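Local structure of aspartate semialdehyde dehydrogenase (Francisella tularensis subsp. tularensis, 4WOJ) at residues R92-A103 with I129-G138. The protein probably catalyses the NADPH-dependent reductive dephosphorylation of L-aspartyl-4-phosphate to L-aspartate-semialdehyde, a step toward lysine, methionine and threonine. Sequence-based numbering, arbitrary orientation.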
ATOM      1  N   ARG B  92      20.653  13.983 -33.169  1.00 49.44           N
ATOM      2  CA  ARG B  92      22.095  13.689 -33.084  1.00 51.90           C
ATOM      3  C   ARG B  92      22.607  13.310 -34.476  1.00 55.32           C
ATOM      4  O   ARG B  92      23.658  13.776 -34.903  1.00 56.11           O
ATOM      5  CB  ARG B  92      22.411  12.590 -32.059  1.00 50.24           C
ATOM      6  CG  ARG B  92      22.064  12.914 -30.609  1.00 44.82           C
ATOM      7  CD  ARG B  92      22.937  14.003 -30.013  1.00 42.87           C
ATOM      8  NE  ARG B  92      22.562  14.252 -28.617  1.00 44.54           N
ATOM      9  CZ  ARG B  92      22.577  15.441 -28.008  1.00 44.07           C
ATOM     10  NH1 ARG B  92      22.972  16.538 -28.655  1.00 48.15           N
ATOM     11  NH2 ARG B  92      22.193  15.544 -26.737  1.00 40.29           N
ATOM     12  N   GLU B  93      21.823  12.489 -35.176  1.00 62.38           N
ATOM     13  CA  GLU B  93      22.043  12.149 -36.600  1.00 65.20           C
ATOM     14  C   GLU B  93      22.156  13.386 -37.493  1.00 60.27           C
ATOM     15  O   GLU B  93      22.873  13.376 -38.485  1.00 57.45           O
ATOM     16  CB  GLU B  93      20.893  11.284 -37.140  1.00 69.22           C
ATOM     17  CG  GLU B  93      20.943   9.804 -36.760  1.00 71.04           C
ATOM     18  CD  GLU B  93      19.745   9.034 -37.302  1.00 78.23           C
ATOM     19  OE1 GLU B  93      18.810   9.691 -37.832  1.00 82.09           O
ATOM     20  OE2 GLU B  93      19.734   7.783 -37.214  1.00 73.55           O
ATOM     21  N   ALA B  94      21.417  14.433 -37.141  1.00 59.42           N
ATOM     22  CA  ALA B  94      21.456  15.710 -37.864  1.00 53.86           C
ATOM     23  C   ALA B  94      22.470  16.702 -37.286  1.00 53.41           C
ATOM     24  O   ALA B  94      22.327  17.896 -37.499  1.00 51.77           O
ATOM     25  CB  ALA B  94      20.067  16.332 -37.897  1.00 56.20           C
ATOM     26  N   GLY B  95      23.469  16.206 -36.545  1.00 54.33           N
ATOM     27  CA  GLY B  95      24.605  17.017 -36.059  1.00 53.94           C
ATOM     28  C   GLY B  95      24.465  17.771 -34.731  1.00 57.41           C
ATOM     29  O   GLY B  95      25.482  18.142 -34.120  1.00 56.74           O
ATOM     30  N   TRP B  96      23.227  17.989 -34.271  1.00 50.90           N
ATOM     31  CA  TRP B  96      22.947  18.843 -33.095  1.00 46.11           C
ATOM     32  C   TRP B  96      23.716  18.374 -31.851  1.00 40.18           C
ATOM     33  O   TRP B  96      23.518  17.266 -31.429  1.00 33.74           O
ATOM     34  CB  TRP B  96      21.447  18.817 -32.785  1.00 44.52           C
ATOM     35  CG  TRP B  96      20.999  19.693 -31.654  1.00 49.86           C
ATOM     36  CD1 TRP B  96      20.971  21.057 -31.646  1.00 54.37           C
ATOM     37  CD2 TRP B  96      20.459  19.275 -30.384  1.00 53.64           C
ATOM     38  NE1 TRP B  96      20.456  21.516 -30.455  1.00 56.75           N
ATOM     39  CE2 TRP B  96      20.143  20.447 -29.658  1.00 55.57           C
ATOM     40  CE3 TRP B  96      20.219  18.027 -29.786  1.00 54.77           C
ATOM     41  CZ2 TRP B  96      19.600  20.408 -28.359  1.00 57.96           C
ATOM     42  CZ3 TRP B  96      19.677  17.987 -28.498  1.00 58.39           C
ATOM     43  CH2 TRP B  96      19.370  19.176 -27.800  1.00 59.92           C
ATOM     44  N   GLN B  97      24.551  19.232 -31.264  1.00 39.93           N
ATOM     45  CA  GLN B  97      25.324  18.882 -30.058  1.00 44.43           C
ATOM     46  C   GLN B  97      24.908  19.598 -28.756  1.00 44.24           C
ATOM     47  O   GLN B  97      25.729  19.792 -27.852  1.00 44.88           O
ATOM     48  CB  GLN B  97      26.801  19.139 -30.280  1.00 47.72           C
ATOM     49  CG  GLN B  97      27.466  18.166 -31.222  1.00 48.14           C
ATOM     50  CD  GLN B  97      28.765  18.747 -31.725  1.00 52.25           C
ATOM     51  OE1 GLN B  97      29.476  19.417 -30.979  1.00 54.39           O
ATOM     52  NE2 GLN B  97      29.064  18.541 -33.005  1.00 56.95           N
ATOM     53  N   GLY B  98      23.638  19.955 -28.657  1.00 38.95           N
ATOM     54  CA  GLY B  98      23.131  20.592 -27.466  1.00 38.46           C
ATOM     55  C   GLY B  98      22.678  19.624 -26.385  1.00 37.25           C
ATOM     56  O   GLY B  98      22.648  18.403 -26.576  1.00 40.26           O
ATOM     57  N   PHE B  99      22.316  20.191 -25.240  1.00 34.70           N
ATOM     58  CA  PHE B  99      21.887  19.412 -24.083  1.00 33.99           C
ATOM     59  C   PHE B  99      20.446  18.964 -24.169  1.00 33.73           C
ATOM     60  O   PHE B  99      19.535  19.745 -24.427  1.00 34.82           O
ATOM     61  CB  PHE B  99      22.067  20.199 -22.803  1.00 32.82           C
ATOM     62  CG  PHE B  99      23.480  20.577 -22.516  1.00 30.53           C
ATOM     63  CD1 PHE B  99      23.997  21.774 -22.993  1.00 29.81           C
ATOM     64  CD2 PHE B  99      24.261  19.782 -21.721  1.00 27.36           C
ATOM     65  CE1 PHE B  99      25.295  22.155 -22.699  1.00 28.80           C
ATOM     66  CE2 PHE B  99      25.550  20.148 -21.420  1.00 29.58           C
ATOM     67  CZ  PHE B  99      26.073  21.337 -21.904  1.00 29.10           C
ATOM     68  N   TRP B 100      20.261  17.678 -23.944  1.00 37.47           N
ATOM     69  CA  TRP B 100      18.953  17.059 -23.953  1.00 36.27           C
ATOM     70  C   TRP B 100      18.672  16.648 -22.510  1.00 37.79           C
ATOM     71  O   TRP B 100      19.334  15.759 -21.956  1.00 32.02           O
ATOM     72  CB  TRP B 100      18.978  15.840 -24.871  1.00 35.35           C
ATOM     73  CG  TRP B 100      17.742  15.052 -24.902  1.00 35.41           C
ATOM     74  CD1 TRP B 100      17.453  13.985 -24.135  1.00 36.54           C
ATOM     75  CD2 TRP B 100      16.629  15.232 -25.782  1.00 37.21           C
ATOM     76  NE1 TRP B 100      16.215  13.491 -24.460  1.00 36.66           N
ATOM     77  CE2 TRP B 100      15.694  14.231 -25.480  1.00 37.52           C
ATOM     78  CE3 TRP B 100      16.330  16.145 -26.804  1.00 38.68           C
ATOM     79  CZ2 TRP B 100      14.462  14.118 -26.152  1.00 41.04           C
ATOM     80  CZ3 TRP B 100      15.115  16.021 -27.486  1.00 37.21           C
ATOM     81  CH2 TRP B 100      14.196  15.028 -27.148  1.00 37.41           C
ATOM     82  N   ILE B 101      17.716  17.336 -21.899  1.00 38.17           N
ATOM     83  CA  ILE B 101      17.262  17.009 -20.555  1.00 38.67           C
ATOM     84  C   ILE B 101      15.913  16.321 -20.745  1.00 39.08           C
ATOM     85  O   ILE B 101      15.037  16.846 -21.409  1.00 40.82           O
ATOM     86  CB  ILE B 101      17.149  18.267 -19.664  1.00 39.67           C
ATOM     87  CG1 ILE B 101      18.521  18.905 -19.460  1.00 41.37           C
ATOM     88  CG2 ILE B 101      16.591  17.920 -18.303  1.00 40.69           C
ATOM     89  CD1 ILE B 101      18.465  20.383 -19.139  1.00 42.96           C
ATOM     90  N   ASP B 102      15.751  15.142 -20.164  1.00 41.35           N
ATOM     91  CA  ASP B 102      14.563  14.334 -20.430  1.00 37.00           C
ATOM     92  C   ASP B 102      13.998  13.658 -19.200  1.00 35.06           C
ATOM     93  O   ASP B 102      14.768  13.118 -18.375  1.00 31.86           O
ATOM     94  CB  ASP B 102      14.956  13.237 -21.413  1.00 38.11           C
ATOM     95  CG  ASP B 102      13.750  12.624 -22.138  1.00 38.76           C
ATOM     96  OD1 ASP B 102      12.575  12.809 -21.683  1.00 33.87           O
ATOM     97  OD2 ASP B 102      14.013  11.940 -23.164  1.00 36.37           O
ATOM     98  N   ALA B 103      12.668  13.622 -19.124  1.00 32.75           N
ATOM     99  CA  ALA B 103      11.941  12.856 -18.073  1.00 36.11           C
ATOM    100  C   ALA B 103      11.752  11.369 -18.392  1.00 37.60           C
ATOM    101  O   ALA B 103      11.812  10.507 -17.489  1.00 39.91           O
ATOM    102  CB  ALA B 103      10.582  13.465 -17.775  1.00 34.15           C
ATOM    103  N   ILE B 129      29.046  17.260 -17.743  1.00 39.77           N
ATOM    104  CA  ILE B 129      28.956  18.461 -18.566  1.00 38.79           C
ATOM    105  C   ILE B 129      30.373  18.798 -18.993  1.00 39.99           C
ATOM    106  O   ILE B 129      30.652  18.965 -20.177  1.00 36.54           O
ATOM    107  CB  ILE B 129      28.363  19.659 -17.790  1.00 42.34           C
ATOM    108  CG1 ILE B 129      26.917  19.373 -17.346  1.00 42.82           C
ATOM    109  CG2 ILE B 129      28.380  20.917 -18.665  1.00 39.44           C
ATOM    110  CD1 ILE B 129      26.364  20.328 -16.306  1.00 41.53           C
ATOM    111  N   ASP B 130      31.259  18.850 -17.999  1.00 42.31           N
ATOM    112  CA  ASP B 130      32.690  19.107 -18.197  1.00 44.06           C
ATOM    113  C   ASP B 130      33.327  18.182 -19.247  1.00 44.51           C
ATOM    114  O   ASP B 130      34.163  18.627 -20.033  1.00 41.47           O
ATOM    115  CB  ASP B 130      33.415  19.024 -16.852  1.00 47.79           C
ATOM    116  CG  ASP B 130      34.869  19.445 -16.920  1.00 58.47           C
ATOM    117  OD1 ASP B 130      35.273  20.151 -17.874  1.00 62.32           O
ATOM    118  OD2 ASP B 130      35.628  19.067 -15.989  1.00 69.87           O
ATOM    119  N   ASN B 131      32.929  16.918 -19.286  1.00 43.37           N
ATOM    120  CA  ASN B 131      33.552  15.961 -20.210  1.00 45.17           C
ATOM    121  C   ASN B 131      32.848  15.905 -21.560  1.00 45.66           C
ATOM    122  O   ASN B 131      33.024  14.952 -22.326  1.00 49.73           O
ATOM    123  CB  ASN B 131      33.651  14.561 -19.579  1.00 45.67           C
ATOM    124  CG  ASN B 131      34.911  14.389 -18.742  1.00 50.33           C
ATOM    125  OD1 ASN B 131      34.934  14.699 -17.555  1.00 59.98           O
ATOM    126  ND2 ASN B 131      35.959  13.879 -19.352  1.00 51.47           N
ATOM    127  N   GLY B 132      32.072  16.937 -21.859  1.00 45.00           N
ATOM    128  CA  GLY B 132      31.384  17.058 -23.141  1.00 40.29           C
ATOM    129  C   GLY B 132      30.203  16.124 -23.288  1.00 38.83           C
ATOM    130  O   GLY B 132      29.818  15.788 -24.396  1.00 33.98           O
ATOM    131  N   LYS B 133      29.629  15.707 -22.165  1.00 39.53           N
ATOM    132  CA  LYS B 133      28.400  14.905 -22.181  1.00 39.34           C
ATOM    133  C   LYS B 133      27.191  15.806 -22.258  1.00 38.93           C
ATOM    134  O   LYS B 133      27.179  16.905 -21.722  1.00 39.65           O
ATOM    135  CB  LYS B 133      28.317  13.999 -20.969  1.00 42.63           C
ATOM    136  CG  LYS B 133      29.020  12.677 -21.169  1.00 43.81           C
ATOM    137  CD  LYS B 133      29.501  12.179 -19.840  1.00 48.66           C
ATOM    138  CE  LYS B 133      29.753  10.692 -19.873  1.00 53.84           C
ATOM    139  NZ  LYS B 133      30.020  10.177 -18.505  1.00 56.62           N
ATOM    140  N   LYS B 134      26.181  15.346 -22.992  1.00 40.20           N
ATOM    141  CA  LYS B 134      25.041  16.188 -23.336  1.00 40.50           C
ATOM    142  C   LYS B 134      23.662  15.641 -22.947  1.00 39.85           C
ATOM    143  O   LYS B 134      22.631  16.320 -23.185  1.00 38.99           O
ATOM    144  CB  LYS B 134      25.045  16.481 -24.850  1.00 43.35           C
ATOM    145  CG  LYS B 134      26.383  16.894 -25.425  1.00 43.42           C
ATOM    146  CD  LYS B 134      26.732  18.333 -25.095  1.00 48.93           C
ATOM    147  CE  LYS B 134      28.237  18.546 -25.040  1.00 50.40           C
ATOM    148  NZ  LYS B 134      28.613  19.743 -24.248  1.00 54.50           N
ATOM    149  N   ASP B 135      23.604  14.425 -22.408  1.00 37.86           N
ATOM    150  CA  ASP B 135      22.307  13.785 -22.107  1.00 37.98           C
ATOM    151  C   ASP B 135      22.075  13.562 -20.617  1.00 36.53           C
ATOM    152  O   ASP B 135      22.775  12.793 -19.957  1.00 35.00           O
ATOM    153  CB  ASP B 135      22.170  12.445 -22.836  1.00 40.63           C
ATOM    154  CG  ASP B 135      21.932  12.612 -24.335  1.00 42.34           C
ATOM    155  OD1 ASP B 135      21.262  13.609 -24.737  1.00 44.84           O
ATOM    156  OD2 ASP B 135      22.385  11.732 -25.116  1.00 37.10           O
ATOM    157  N   PHE B 136      21.048  14.232 -20.110  1.00 35.02           N
ATOM    158  CA  PHE B 136      20.761  14.277 -18.684  1.00 31.56           C
ATOM    159  C   PHE B 136      19.317  13.918 -18.436  1.00 29.07           C
ATOM    160  O   PHE B 136      18.397  14.656 -18.808  1.00 32.28           O
ATOM    161  CB  PHE B 136      21.110  15.651 -18.130  1.00 31.79           C
ATOM    162  CG  PHE B 136      22.583  15.974 -18.228  1.00 30.06           C
ATOM    163  CD1 PHE B 136      23.113  16.438 -19.413  1.00 29.97           C
ATOM    164  CD2 PHE B 136      23.427  15.762 -17.172  1.00 31.85           C
ATOM    165  CE1 PHE B 136      24.454  16.700 -19.539  1.00 30.61           C
ATOM    166  CE2 PHE B 136      24.780  16.028 -17.279  1.00 32.42           C
ATOM    167  CZ  PHE B 136      25.299  16.494 -18.472  1.00 31.61           C
ATOM    168  N   ILE B 137      19.127  12.764 -17.806  1.00 26.85           N
ATOM    169  CA  ILE B 137      17.830  12.114 -17.720  1.00 28.29           C
ATOM    170  C   ILE B 137      17.370  11.962 -16.267  1.00 29.98           C
ATOM    171  O   ILE B 137      18.153  11.584 -15.394  1.00 30.43           O
ATOM    172  CB  ILE B 137      17.859  10.725 -18.338  1.00 29.59           C
ATOM    173  CG1 ILE B 137      18.757  10.679 -19.576  1.00 31.95           C
ATOM    174  CG2 ILE B 137      16.461  10.309 -18.701  1.00 29.53           C
ATOM    175  CD1 ILE B 137      18.353  11.619 -20.703  1.00 31.08           C
ATOM    176  N   GLY B 138      16.105  12.298 -16.021  1.00 32.05           N
ATOM    177  CA  GLY B 138      15.505  12.163 -14.694  1.00 31.45           C
ATOM    178  C   GLY B 138      15.261  10.697 -14.439  1.00 34.11           C
ATOM    179  O   GLY B 138      14.939   9.946 -15.381  1.00 36.11           O
TER
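Trp100 and Lys134 open a run of four backbone hydrogen bonds that joins strands 99-102 and 135-138 side by side. Trp100 N donates to Lys134 O (2.8 Å) and Phe136 N to Trp100 O; Asp102 N to Phe136 O and Gly138 N to Asp102 O continue the alternation. The 8° angle between the strand directions confirms parallel pairing, and CA-H...O contacts such as Ile101 CA to Phe136 O (3.1 Å) fill in between.

At the entry to the strands, Arg92 NH2 forms a salt bridge with Asp135 OD1 (2.9 Å). The carboxylate oxygen lies in the guanidinium plane, whereas NH2 meets it from above the carboxylate plane. NH1 and NH2 together grip Gly98 O, and NH1 also reaches Trp96 O, which fixes the guanidinium's rotation. A bend at chi2 (-68°) folds the Arg92 chain back toward this loop. His88 gives Asp135 OD1 a second hydrogen bond.

Near the start of the strands, Phe136 CE1 meets the edge of the Phe99 ring at CD2 (3.8 Å), with the two side chains pointing the same way; Ile129 CG2 touches Phe99 CZ (4.0 Å), and Lys134 CD lies over one ring face, offset toward the rim. Ile101 and Phe136 share one face of the sheet. On the other, Ile137 CD1 packs on Asp102 CB (3.8 Å), while Trp100 NE1 bonds to Asp102 OD2, which Thr84 also engages.

Schellman motifs, with positive phi at Gly95 and Gly132, end helices 81-93 and 118-130: Gly95 N bonds to Arg92 O and Gly132 N to Ile129 O. Helices leading into parallel strands fit the Rossmann-type NAD-binding domain. Strand 74-77 flanks 99-102 and strand 113-116 flanks 135-138, while helix 354-369 packs against Phe99 and Ile129.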